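Local coordinates for malonyl CoA-acyl carrier protein transacylase (Burkholderia pseudomallei 1710b, PDB 3EZO), which probably transfers the malonyl group from coenzyme A to the acyl carrier protein, which supplies malonyl units for fatty acid synthesis, at residues A156-V162 with I182-C186; A28-V32 with F304-L309; S22-N27 with I54-A59. All coordinates share one frame; numbering follows the deposited sequence.

Contact 1: residues A156-V162 with I182-C186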
ATOM      1  N   ALA A 156     -12.096 -15.020 -18.542  1.00 15.83           N
ATOM      2  CA  ALA A 156     -12.418 -13.680 -19.022  1.00 15.22           C
ATOM      3  C   ALA A 156     -11.399 -13.139 -20.053  1.00 15.83           C
ATOM      4  O   ALA A 156     -11.720 -12.255 -20.887  1.00 14.95           O
ATOM      5  CB  ALA A 156     -12.528 -12.724 -17.814  1.00 14.05           C
ATOM      6  N   SER A 157     -10.165 -13.661 -19.993  1.00 15.62           N
ATOM      7  CA  SER A 157      -9.046 -13.100 -20.749  1.00 15.75           C
ATOM      8  C   SER A 157      -9.197 -13.192 -22.261  1.00 15.53           C
ATOM      9  O   SER A 157      -8.538 -12.448 -22.987  1.00 14.68           O
ATOM     10  CB  SER A 157      -7.702 -13.728 -20.318  1.00 15.90           C
ATOM     11  OG  SER A 157      -7.224 -13.066 -19.131  1.00 20.23           O
ATOM     12  N   ALA A 158     -10.042 -14.101 -22.738  1.00 14.89           N
ATOM     13  CA  ALA A 158     -10.402 -14.126 -24.177  1.00 15.54           C
ATOM     14  C   ALA A 158     -10.967 -12.799 -24.675  1.00 15.36           C
ATOM     15  O   ALA A 158     -10.931 -12.549 -25.869  1.00 16.01           O
ATOM     16  CB  ALA A 158     -11.417 -15.285 -24.472  1.00 15.21           C
ATOM     17  N   THR A 159     -11.550 -11.975 -23.787  1.00 15.68           N
ATOM     18  CA  THR A 159     -12.085 -10.664 -24.183  1.00 15.78           C
ATOM     19  C   THR A 159     -11.097  -9.530 -24.001  1.00 15.94           C
ATOM     20  O   THR A 159     -11.340  -8.429 -24.471  1.00 16.56           O
ATOM     21  CB  THR A 159     -13.383 -10.292 -23.457  1.00 16.10           C
ATOM     22  OG1 THR A 159     -13.123 -10.052 -22.045  1.00 19.17           O
ATOM     23  CG2 THR A 159     -14.390 -11.379 -23.606  1.00 15.63           C
ATOM     24  N   GLY A 160      -9.967  -9.814 -23.362  1.00 16.07           N
ATOM     25  CA  GLY A 160      -8.939  -8.820 -23.067  1.00 14.88           C
ATOM     26  C   GLY A 160      -8.215  -9.271 -21.797  1.00 14.41           C
ATOM     27  O   GLY A 160      -8.797  -9.932 -20.931  1.00 13.48           O
ATOM     28  N   VAL A 161      -6.947  -8.889 -21.672  1.00 13.45           N
ATOM     29  CA  VAL A 161      -6.114  -9.253 -20.502  1.00 12.67           C
ATOM     30  C   VAL A 161      -6.777  -8.801 -19.223  1.00 11.66           C
ATOM     31  O   VAL A 161      -7.290  -7.689 -19.148  1.00 12.23           O
ATOM     32  CB  VAL A 161      -4.696  -8.652 -20.634  1.00 12.55           C
ATOM     33  CG1 VAL A 161      -3.898  -8.755 -19.372  1.00 10.00           C
ATOM     34  CG2 VAL A 161      -3.972  -9.325 -21.808  1.00 14.36           C
ATOM     35  N   VAL A 162      -6.803  -9.695 -18.239  1.00 11.51           N
ATOM     36  CA  VAL A 162      -7.306  -9.402 -16.896  1.00 10.68           C
ATOM     37  C   VAL A 162      -6.693 -10.392 -15.958  1.00 11.28           C
ATOM     38  O   VAL A 162      -6.555 -11.601 -16.286  1.00 10.56           O
ATOM     39  CB  VAL A 162      -8.889  -9.407 -16.829  1.00 11.62           C
ATOM     40  CG1 VAL A 162      -9.487 -10.714 -17.389  1.00 10.22           C
ATOM     41  CG2 VAL A 162      -9.380  -9.109 -15.442  1.00 12.14           C
ATOM     42  N   ILE A 182     -12.064  -6.876 -17.447  1.00 17.55           N
ATOM     43  CA  ILE A 182     -12.613  -6.581 -16.128  1.00 18.06           C
ATOM     44  C   ILE A 182     -14.137  -6.787 -16.124  1.00 18.55           C
ATOM     45  O   ILE A 182     -14.651  -7.476 -15.269  1.00 18.15           O
ATOM     46  CB  ILE A 182     -12.269  -5.126 -15.743  1.00 19.32           C
ATOM     47  CG1 ILE A 182     -10.810  -5.058 -15.279  1.00 20.04           C
ATOM     48  CG2 ILE A 182     -13.268  -4.555 -14.745  1.00 19.13           C
ATOM     49  CD1 ILE A 182     -10.531  -5.898 -14.128  1.00 23.35           C
ATOM     50  N   GLU A 183     -14.838  -6.210 -17.099  1.00 18.90           N
ATOM     51  CA  GLU A 183     -16.298  -6.436 -17.247  1.00 19.77           C
ATOM     52  C   GLU A 183     -16.691  -7.914 -17.335  1.00 18.44           C
ATOM     53  O   GLU A 183     -17.541  -8.410 -16.575  1.00 19.15           O
ATOM     54  CB  GLU A 183     -16.829  -5.655 -18.459  1.00 19.74           C
ATOM     55  CG  GLU A 183     -17.100  -4.242 -18.067  1.00 26.19           C
ATOM     56  CD  GLU A 183     -17.532  -3.361 -19.226  1.00 31.61           C
ATOM     57  OE1 GLU A 183     -18.467  -3.745 -19.981  1.00 39.72           O
ATOM     58  OE2 GLU A 183     -16.941  -2.276 -19.365  1.00 36.76           O
ATOM     59  N   LYS A 184     -16.053  -8.644 -18.236  1.00 17.86           N
ATOM     60  CA  LYS A 184     -16.345 -10.082 -18.392  1.00 16.52           C
ATOM     61  C   LYS A 184     -15.991 -10.880 -17.138  1.00 16.15           C
ATOM     62  O   LYS A 184     -16.712 -11.809 -16.751  1.00 14.50           O
ATOM     63  CB  LYS A 184     -15.562 -10.636 -19.587  1.00 17.26           C
ATOM     64  CG  LYS A 184     -15.855 -12.076 -19.918  1.00 18.20           C
ATOM     65  CD  LYS A 184     -17.275 -12.242 -20.376  1.00 21.84           C
ATOM     66  CE  LYS A 184     -17.570 -13.697 -20.644  1.00 27.28           C
ATOM     67  NZ  LYS A 184     -16.628 -14.243 -21.687  1.00 32.85           N
ATOM     68  N   ALA A 185     -14.892 -10.511 -16.482  1.00 15.01           N
ATOM     69  CA  ALA A 185     -14.505 -11.198 -15.240  1.00 15.31           C
ATOM     70  C   ALA A 185     -15.559 -10.972 -14.164  1.00 15.20           C
ATOM     71  O   ALA A 185     -15.914 -11.912 -13.452  1.00 15.38           O
ATOM     72  CB  ALA A 185     -13.110 -10.743 -14.744  1.00 14.07           C
ATOM     73  N   CYS A 186     -16.066  -9.749 -14.034  1.00 16.10           N
ATOM     74  CA  CYS A 186     -17.181  -9.515 -13.075  1.00 17.39           C
ATOM     75  C   CYS A 186     -18.416 -10.395 -13.371  1.00 17.88           C
ATOM     76  O   CYS A 186     -19.010 -11.022 -12.484  1.00 17.66           O
ATOM     77  CB  CYS A 186     -17.555  -8.032 -13.015  1.00 16.88           C
ATOM     78  SG  CYS A 186     -16.252  -7.046 -12.284  1.00 17.85           S
TER

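Contact 2: residues A28-V32 with F304-L309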
ATOM      1  N   ALA A  28      -6.171  15.035  14.625  1.00 13.91           N
ATOM      2  CA  ALA A  28      -6.000  14.657  15.990  1.00 14.21           C
ATOM      3  C   ALA A  28      -4.522  14.731  16.412  1.00 14.63           C
ATOM      4  O   ALA A  28      -4.222  14.809  17.605  1.00 13.60           O
ATOM      5  CB  ALA A  28      -6.583  13.274  16.219  1.00 14.05           C
ATOM      6  N   PHE A  29      -3.617  14.733  15.433  1.00 14.04           N
ATOM      7  CA  PHE A  29      -2.179  14.850  15.677  1.00 14.49           C
ATOM      8  C   PHE A  29      -1.661  16.287  15.476  1.00 14.74           C
ATOM      9  O   PHE A  29      -0.444  16.508  15.422  1.00 15.27           O
ATOM     10  CB  PHE A  29      -1.439  13.942  14.701  1.00 14.46           C
ATOM     11  CG  PHE A  29      -1.203  12.552  15.185  1.00 15.64           C
ATOM     12  CD1 PHE A  29      -0.713  12.302  16.449  1.00 14.62           C
ATOM     13  CD2 PHE A  29      -1.387  11.479  14.319  1.00 15.80           C
ATOM     14  CE1 PHE A  29      -0.435  11.023  16.855  1.00 17.29           C
ATOM     15  CE2 PHE A  29      -1.121  10.211  14.723  1.00 16.16           C
ATOM     16  CZ  PHE A  29      -0.644   9.971  15.994  1.00 17.88           C
ATOM     17  N   ALA A  30      -2.566  17.251  15.299  1.00 15.21           N
ATOM     18  CA  ALA A  30      -2.191  18.634  14.923  1.00 15.59           C
ATOM     19  C   ALA A  30      -1.179  19.264  15.878  1.00 15.38           C
ATOM     20  O   ALA A  30      -0.428  20.177  15.488  1.00 15.21           O
ATOM     21  CB  ALA A  30      -3.477  19.569  14.846  1.00 14.89           C
ATOM     22  N   ASP A  31      -1.189  18.821  17.131  1.00 15.93           N
ATOM     23  CA  ASP A  31      -0.308  19.391  18.150  1.00 16.69           C
ATOM     24  C   ASP A  31       0.778  18.438  18.622  1.00 16.44           C
ATOM     25  O   ASP A  31       1.310  18.612  19.705  1.00 17.36           O
ATOM     26  CB  ASP A  31      -1.138  19.891  19.338  1.00 16.90           C
ATOM     27  CG  ASP A  31      -2.129  20.981  18.937  1.00 17.93           C
ATOM     28  OD1 ASP A  31      -1.833  21.727  17.984  1.00 18.13           O
ATOM     29  OD2 ASP A  31      -3.212  21.045  19.555  1.00 24.30           O
ATOM     30  N   VAL A  32       1.142  17.470  17.788  1.00 15.72           N
ATOM     31  CA  VAL A  32       2.283  16.587  18.085  1.00 14.86           C
ATOM     32  C   VAL A  32       3.420  17.102  17.238  1.00 14.48           C
ATOM     33  O   VAL A  32       3.318  17.160  16.004  1.00 14.45           O
ATOM     34  CB  VAL A  32       1.932  15.133  17.800  1.00 15.26           C
ATOM     35  CG1 VAL A  32       3.163  14.236  17.789  1.00 15.72           C
ATOM     36  CG2 VAL A  32       0.870  14.649  18.809  1.00 14.32           C
ATOM     37  N   PHE A 304      -3.146   5.840  14.634  1.00 18.33           N
ATOM     38  CA  PHE A 304      -3.651   6.901  13.741  1.00 18.13           C
ATOM     39  C   PHE A 304      -4.013   8.226  14.457  1.00 17.69           C
ATOM     40  O   PHE A 304      -4.379   9.211  13.819  1.00 16.56           O
ATOM     41  CB  PHE A 304      -4.866   6.377  12.957  1.00 17.72           C
ATOM     42  CG  PHE A 304      -5.978   5.939  13.819  1.00 17.33           C
ATOM     43  CD1 PHE A 304      -6.895   6.862  14.309  1.00 19.70           C
ATOM     44  CD2 PHE A 304      -6.139   4.602  14.139  1.00 19.69           C
ATOM     45  CE1 PHE A 304      -7.947   6.474  15.132  1.00 16.73           C
ATOM     46  CE2 PHE A 304      -7.195   4.198  14.959  1.00 18.84           C
ATOM     47  CZ  PHE A 304      -8.101   5.158  15.451  1.00 18.36           C
ATOM     48  N   ASP A 305      -3.905   8.230  15.779  1.00 17.90           N
ATOM     49  CA  ASP A 305      -4.084   9.436  16.582  1.00 17.79           C
ATOM     50  C   ASP A 305      -3.509   9.157  17.983  1.00 17.95           C
ATOM     51  O   ASP A 305      -3.114   8.034  18.256  1.00 16.90           O
ATOM     52  CB  ASP A 305      -5.557   9.876  16.605  1.00 17.51           C
ATOM     53  CG  ASP A 305      -6.493   8.940  17.356  1.00 18.09           C
ATOM     54  OD1 ASP A 305      -6.112   7.925  17.997  1.00 18.98           O
ATOM     55  OD2 ASP A 305      -7.705   9.243  17.285  1.00 19.48           O
ATOM     56  N   PRO A 306      -3.446  10.173  18.866  1.00 18.12           N
ATOM     57  CA  PRO A 306      -2.818   9.925  20.165  1.00 17.20           C
ATOM     58  C   PRO A 306      -3.459   8.842  21.009  1.00 17.37           C
ATOM     59  O   PRO A 306      -2.732   8.095  21.667  1.00 16.66           O
ATOM     60  CB  PRO A 306      -2.895  11.302  20.855  1.00 17.83           C
ATOM     61  CG  PRO A 306      -2.681  12.229  19.746  1.00 17.99           C
ATOM     62  CD  PRO A 306      -3.473  11.616  18.565  1.00 18.84           C
ATOM     63  N   ALA A 307      -4.795   8.723  20.981  1.00 16.13           N
ATOM     64  CA  ALA A 307      -5.451   7.724  21.804  1.00 16.33           C
ATOM     65  C   ALA A 307      -5.125   6.301  21.327  1.00 15.91           C
ATOM     66  O   ALA A 307      -4.755   5.427  22.129  1.00 16.72           O
ATOM     67  CB  ALA A 307      -6.978   7.970  21.837  1.00 16.88           C
ATOM     68  N   SER A 308      -5.248   6.078  20.025  1.00 14.44           N
ATOM     69  CA  SER A 308      -4.966   4.762  19.439  1.00 13.41           C
ATOM     70  C   SER A 308      -3.468   4.423  19.666  1.00 13.93           C
ATOM     71  O   SER A 308      -3.158   3.282  19.962  1.00 12.45           O
ATOM     72  CB  SER A 308      -5.325   4.756  17.954  1.00 11.94           C
ATOM     73  OG  SER A 308      -4.578   5.762  17.238  1.00 10.61           O
ATOM     74  N   LEU A 309      -2.579   5.423  19.550  1.00 13.94           N
ATOM     75  CA  LEU A 309      -1.157   5.222  19.804  1.00 15.84           C
ATOM     76  C   LEU A 309      -0.932   4.689  21.227  1.00 17.41           C
ATOM     77  O   LEU A 309      -0.233   3.705  21.415  1.00 16.01           O
ATOM     78  CB  LEU A 309      -0.360   6.499  19.584  1.00 15.45           C
ATOM     79  CG  LEU A 309       1.195   6.490  19.559  1.00 15.67           C
ATOM     80  CD1 LEU A 309       1.675   7.824  18.970  1.00 15.19           C
ATOM     81  CD2 LEU A 309       1.836   6.265  20.915  1.00 14.27           C
TER

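Contact 3: residues S22-N27 with I54-A59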
ATOM      1  N   SER A  22      -8.314  10.418   3.862  1.00 17.25           N
ATOM      2  CA  SER A  22      -9.514  11.242   4.019  1.00 16.86           C
ATOM      3  C   SER A  22      -9.118  12.635   4.511  1.00 16.56           C
ATOM      4  O   SER A  22      -8.105  12.815   5.164  1.00 14.45           O
ATOM      5  CB  SER A  22     -10.478  10.632   4.998  1.00 17.35           C
ATOM      6  OG  SER A  22      -9.824  10.368   6.222  1.00 20.94           O
ATOM      7  N   VAL A  23      -9.971  13.606   4.207  1.00 15.99           N
ATOM      8  CA  VAL A  23      -9.734  14.992   4.553  1.00 15.37           C
ATOM      9  C   VAL A  23      -9.871  15.041   6.057  1.00 15.22           C
ATOM     10  O   VAL A  23     -10.787  14.452   6.589  1.00 13.75           O
ATOM     11  CB  VAL A  23     -10.766  15.915   3.884  1.00 16.11           C
ATOM     12  CG1 VAL A  23     -10.789  17.324   4.538  1.00 14.25           C
ATOM     13  CG2 VAL A  23     -10.500  15.960   2.416  1.00 14.78           C
ATOM     14  N   GLY A  24      -8.882  15.644   6.723  1.00 15.08           N
ATOM     15  CA  GLY A  24      -8.888  15.781   8.162  1.00 15.02           C
ATOM     16  C   GLY A  24      -8.243  14.642   8.909  1.00 15.08           C
ATOM     17  O   GLY A  24      -8.238  14.642  10.153  1.00 14.48           O
ATOM     18  N   MET A  25      -7.673  13.667   8.192  1.00 15.28           N
ATOM     19  CA  MET A  25      -7.198  12.447   8.859  1.00 15.03           C
ATOM     20  C   MET A  25      -6.074  12.620   9.888  1.00 15.85           C
ATOM     21  O   MET A  25      -5.912  11.741  10.734  1.00 17.30           O
ATOM     22  CB  MET A  25      -6.767  11.378   7.857  1.00 14.96           C
ATOM     23  CG  MET A  25      -5.637  11.754   6.988  1.00 15.11           C
ATOM     24  SD  MET A  25      -5.314  10.466   5.770  1.00 15.75           S
ATOM     25  CE  MET A  25      -4.153  11.325   4.747  1.00 12.17           C
ATOM     26  N   LEU A  26      -5.279  13.683   9.797  1.00 14.34           N
ATOM     27  CA  LEU A  26      -4.253  13.951  10.811  1.00 14.95           C
ATOM     28  C   LEU A  26      -4.632  15.046  11.828  1.00 15.31           C
ATOM     29  O   LEU A  26      -3.768  15.539  12.568  1.00 14.56           O
ATOM     30  CB  LEU A  26      -2.953  14.351  10.128  1.00 13.93           C
ATOM     31  CG  LEU A  26      -2.298  13.219   9.324  1.00 14.32           C
ATOM     32  CD1 LEU A  26      -1.090  13.779   8.635  1.00 10.77           C
ATOM     33  CD2 LEU A  26      -1.936  12.061  10.235  1.00 11.32           C
ATOM     34  N   ASN A  27      -5.907  15.435  11.875  1.00 15.52           N
ATOM     35  CA  ASN A  27      -6.298  16.545  12.752  1.00 14.77           C
ATOM     36  C   ASN A  27      -5.968  16.267  14.197  1.00 13.86           C
ATOM     37  O   ASN A  27      -5.511  17.131  14.898  1.00 13.27           O
ATOM     38  CB  ASN A  27      -7.800  16.875  12.615  1.00 14.99           C
ATOM     39  CG  ASN A  27      -8.136  17.562  11.323  1.00 14.69           C
ATOM     40  OD1 ASN A  27      -7.263  17.942  10.534  1.00 11.87           O
ATOM     41  ND2 ASN A  27      -9.431  17.719  11.080  1.00 15.82           N
ATOM     42  N   ILE A  54      -4.069  17.879   3.268  1.00 14.80           N
ATOM     43  CA  ILE A  54      -4.701  16.822   4.054  1.00 13.51           C
ATOM     44  C   ILE A  54      -5.834  17.348   4.921  1.00 14.32           C
ATOM     45  O   ILE A  54      -6.902  16.740   5.008  1.00 15.14           O
ATOM     46  CB  ILE A  54      -3.642  16.050   4.914  1.00 14.07           C
ATOM     47  CG1 ILE A  54      -2.614  15.354   3.975  1.00 13.68           C
ATOM     48  CG2 ILE A  54      -4.350  15.096   5.925  1.00  8.99           C
ATOM     49  CD1 ILE A  54      -1.383  14.658   4.690  1.00 14.90           C
ATOM     50  N   ALA A  55      -5.613  18.469   5.595  1.00 15.43           N
ATOM     51  CA  ALA A  55      -6.584  18.959   6.581  1.00 15.06           C
ATOM     52  C   ALA A  55      -7.832  19.490   5.904  1.00 15.72           C
ATOM     53  O   ALA A  55      -8.928  19.303   6.410  1.00 15.65           O
ATOM     54  CB  ALA A  55      -5.965  20.068   7.467  1.00 14.98           C
ATOM     55  N   ASP A  56      -7.657  20.164   4.766  1.00 16.74           N
ATOM     56  CA  ASP A  56      -8.750  20.904   4.131  1.00 17.36           C
ATOM     57  C   ASP A  56      -9.140  20.360   2.761  1.00 18.50           C
ATOM     58  O   ASP A  56     -10.223  20.668   2.266  1.00 18.96           O
ATOM     59  CB  ASP A  56      -8.371  22.367   4.002  1.00 17.72           C
ATOM     60  CG  ASP A  56      -8.100  23.027   5.343  1.00 19.06           C
ATOM     61  OD1 ASP A  56      -8.680  22.609   6.376  1.00 22.46           O
ATOM     62  OD2 ASP A  56      -7.284  23.960   5.356  1.00 25.02           O
ATOM     63  N   GLY A  57      -8.296  19.536   2.157  1.00 18.68           N
ATOM     64  CA  GLY A  57      -8.606  19.018   0.812  1.00 19.17           C
ATOM     65  C   GLY A  57      -8.627  20.143  -0.223  1.00 19.06           C
ATOM     66  O   GLY A  57      -7.704  20.952  -0.288  1.00 18.82           O
ATOM     67  N   PRO A  58      -9.701  20.223  -1.024  1.00 19.47           N
ATOM     68  CA  PRO A  58     -10.879  19.360  -1.077  1.00 19.73           C
ATOM     69  C   PRO A  58     -10.529  17.925  -1.400  1.00 19.60           C
ATOM     70  O   PRO A  58      -9.413  17.637  -1.824  1.00 19.81           O
ATOM     71  CB  PRO A  58     -11.710  19.973  -2.224  1.00 19.70           C
ATOM     72  CG  PRO A  58     -11.277  21.325  -2.306  1.00 20.62           C
ATOM     73  CD  PRO A  58      -9.835  21.372  -1.937  1.00 20.21           C
ATOM     74  N   ALA A  59     -11.484  17.032  -1.205  1.00 20.09           N
ATOM     75  CA  ALA A  59     -11.284  15.627  -1.463  1.00 20.22           C
ATOM     76  C   ALA A  59     -10.812  15.355  -2.909  1.00 20.29           C
ATOM     77  O   ALA A  59      -9.979  14.459  -3.111  1.00 20.49           O
ATOM     78  CB  ALA A  59     -12.541  14.834  -1.147  1.00 20.49           C
TER
HETATM   79  O   HOH W   1     -10.250  19.061   8.475  1.00 25.31           O

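Contact 1: residues A156-V162 with I182-C186
The methyl group of Ala156 lies against the backbone and methyl of Ala185, with its CB 3.5 Å from Ala185 N and 3.7 Å from Ala185 CB. Two residues this small let the end of helix 146-156 come close to helix 179-191: their CA atoms are 5.0 Å apart. Val162 continues the apolar seam. Its CG2, anti to the backbone N, reaches 3.7 Å from Ile182 CD1 and also touches the Ala185 methyl. Ile182 starts off away from the loop, but its CG1 branch bends at chi2 (-60°) and brings CD1 back to the valine.

Toward solvent, Lys184 takes over. Its CB and CG pass over Ala156, while the Thr159 side chain crosses that of Lys184 at about a right angle, OG1 lying 3.5 Å from Lys184 CB. The threonine hydroxyl is held by its own turn: OG1 donates to Ala156 O in the carbonyl plane, at 2.9 Å, and Thr159 N donates to the same oxygen. One carbonyl thus fixes both the turn and the side chain packed on the lysine. No hydrogen bond joins the segments.

The setting is a ferredoxin-like subdomain, two helices on a four-stranded antiparallel sheet. Val162, Ile182 and Ala185 all rest on Ile175 of strand 172-176, and Cys153 and Val152 of helix 146-156 touch Val162 and Ala185, respectively.

Contact 2: residues A28-V32 with F304-L309
Phe304 meets Phe29 through its backbone: its carbonyl carbon C lies 3.5 Å from Phe29 CE2, approaching the ring obliquely. Its CB leaves the backbone away from segment 28-32. Ser308 OG sits over the centre of the Phe304 ring, 3.5 Å above its plane, and accepts a nearly straight bond from Phe304 N (170°). Lys285 adds a cation-pi contact to the same ring.

Asp305 comes next and touches both Ala28 and Phe29. Its CB packs 3.6 Å from Ala28 CB, and its CA stands over one face of the Phe29 ring, offset toward the rim, in a CH-pi contact 3.8 Å from the ring centroid. The carboxylate is occupied with its own helix. With chi1 at 68°, CG lies between the backbone N and the carbonyl carbon, which swings OD1 round to accept from Ser308 N at 2.9 Å. This is a classic aspartate N-cap, opening helix 306-314 just two residues after strand 299-303, an outer strand of the parallel sheet in the larger alpha/beta part of the acyltransferase fold. The capped end would tend to stabilise the carboxylate as an anion.

The ring of Pro306, the first residue of the helix, and the Phe29 side chain run alongside each other in opposite senses. Pro306 CD is 3.5 Å from Phe29 CE1 and 3.4 Å from the carbonyl O of Ala28, while CG has a looser neighbour in Val32 CG2. The type I turn from Phe29 to Val32 brings that valine round to the proline.

Leu309, one turn into the helix, reaches the edge of the phenylalanine: its CD1 lies near the ring plane, 4.3 Å from Phe29 CZ. Beyond it, Ala82 of helix 65-85 touches both Phe29 and Leu309, and Cys79 touches Phe29 as well.

Contact 3: residues S22-N27 with I54-A59
Gly24 and Ile54 share the one direct hydrogen bond of this contact, where a type II turn, Ser22 to Met25, sits on the C-terminal end of helix 50-56. Gly24 N donates to Ile54 O at 2.8 Å and almost straight (170°), tilted 25° from the carbonyl plane. The same oxygen receives a CA-H...O contact from Val23 CA. At the third position of the turn Gly24 has a positive phi, where a CB would be jammed against the carbonyl before it. Nearby, a water accepts from Asn27 ND2 and approaches Ala55 O, though the latter distance is too short to trust.

The van der Waals contacts fall into two groups. Inward, Ile54 offers two branches: CG2 lies 3.7 Å from Met25 CG, and CD1 lies 4.1 Å from Leu26 CD1. Leu39 of helix 33-46 and Val71 of helix 65-85 also touch Ile54.

Outward, Val23 straddles the helix exit, where Gly57 leaves helical angles. Its CG2, beside the backbone N, rests on Gly57 CA and comes 4.3 Å from Ala59 CB; CG1, anti to the backbone N (chi1 164°), presses to 3.3 Å from the carbonyl O of Ala55.

Contacts 2 and 3 are neighbours in the larger alpha/beta part: segments 22-27 and 28-32 run on from each other, so one loop before helix 33-46 meets first the end of helix 50-56 and then the start of helix 306-314, with helix 65-85 touching both. Contact 1 is remote, its centre about 36 Å from that of contact 3 and 44 Å from that of contact 2, in the ferredoxin-like subdomain. It is mostly buried, joined by aliphatic groups with a threonine and the lysine stem at the rim, without hydrogen bonds between its segments; contact 2, partly buried, turns on an aromatic ring against a capped helix start; contact 3, at the surface, adds a backbone hydrogen bond to a helix end.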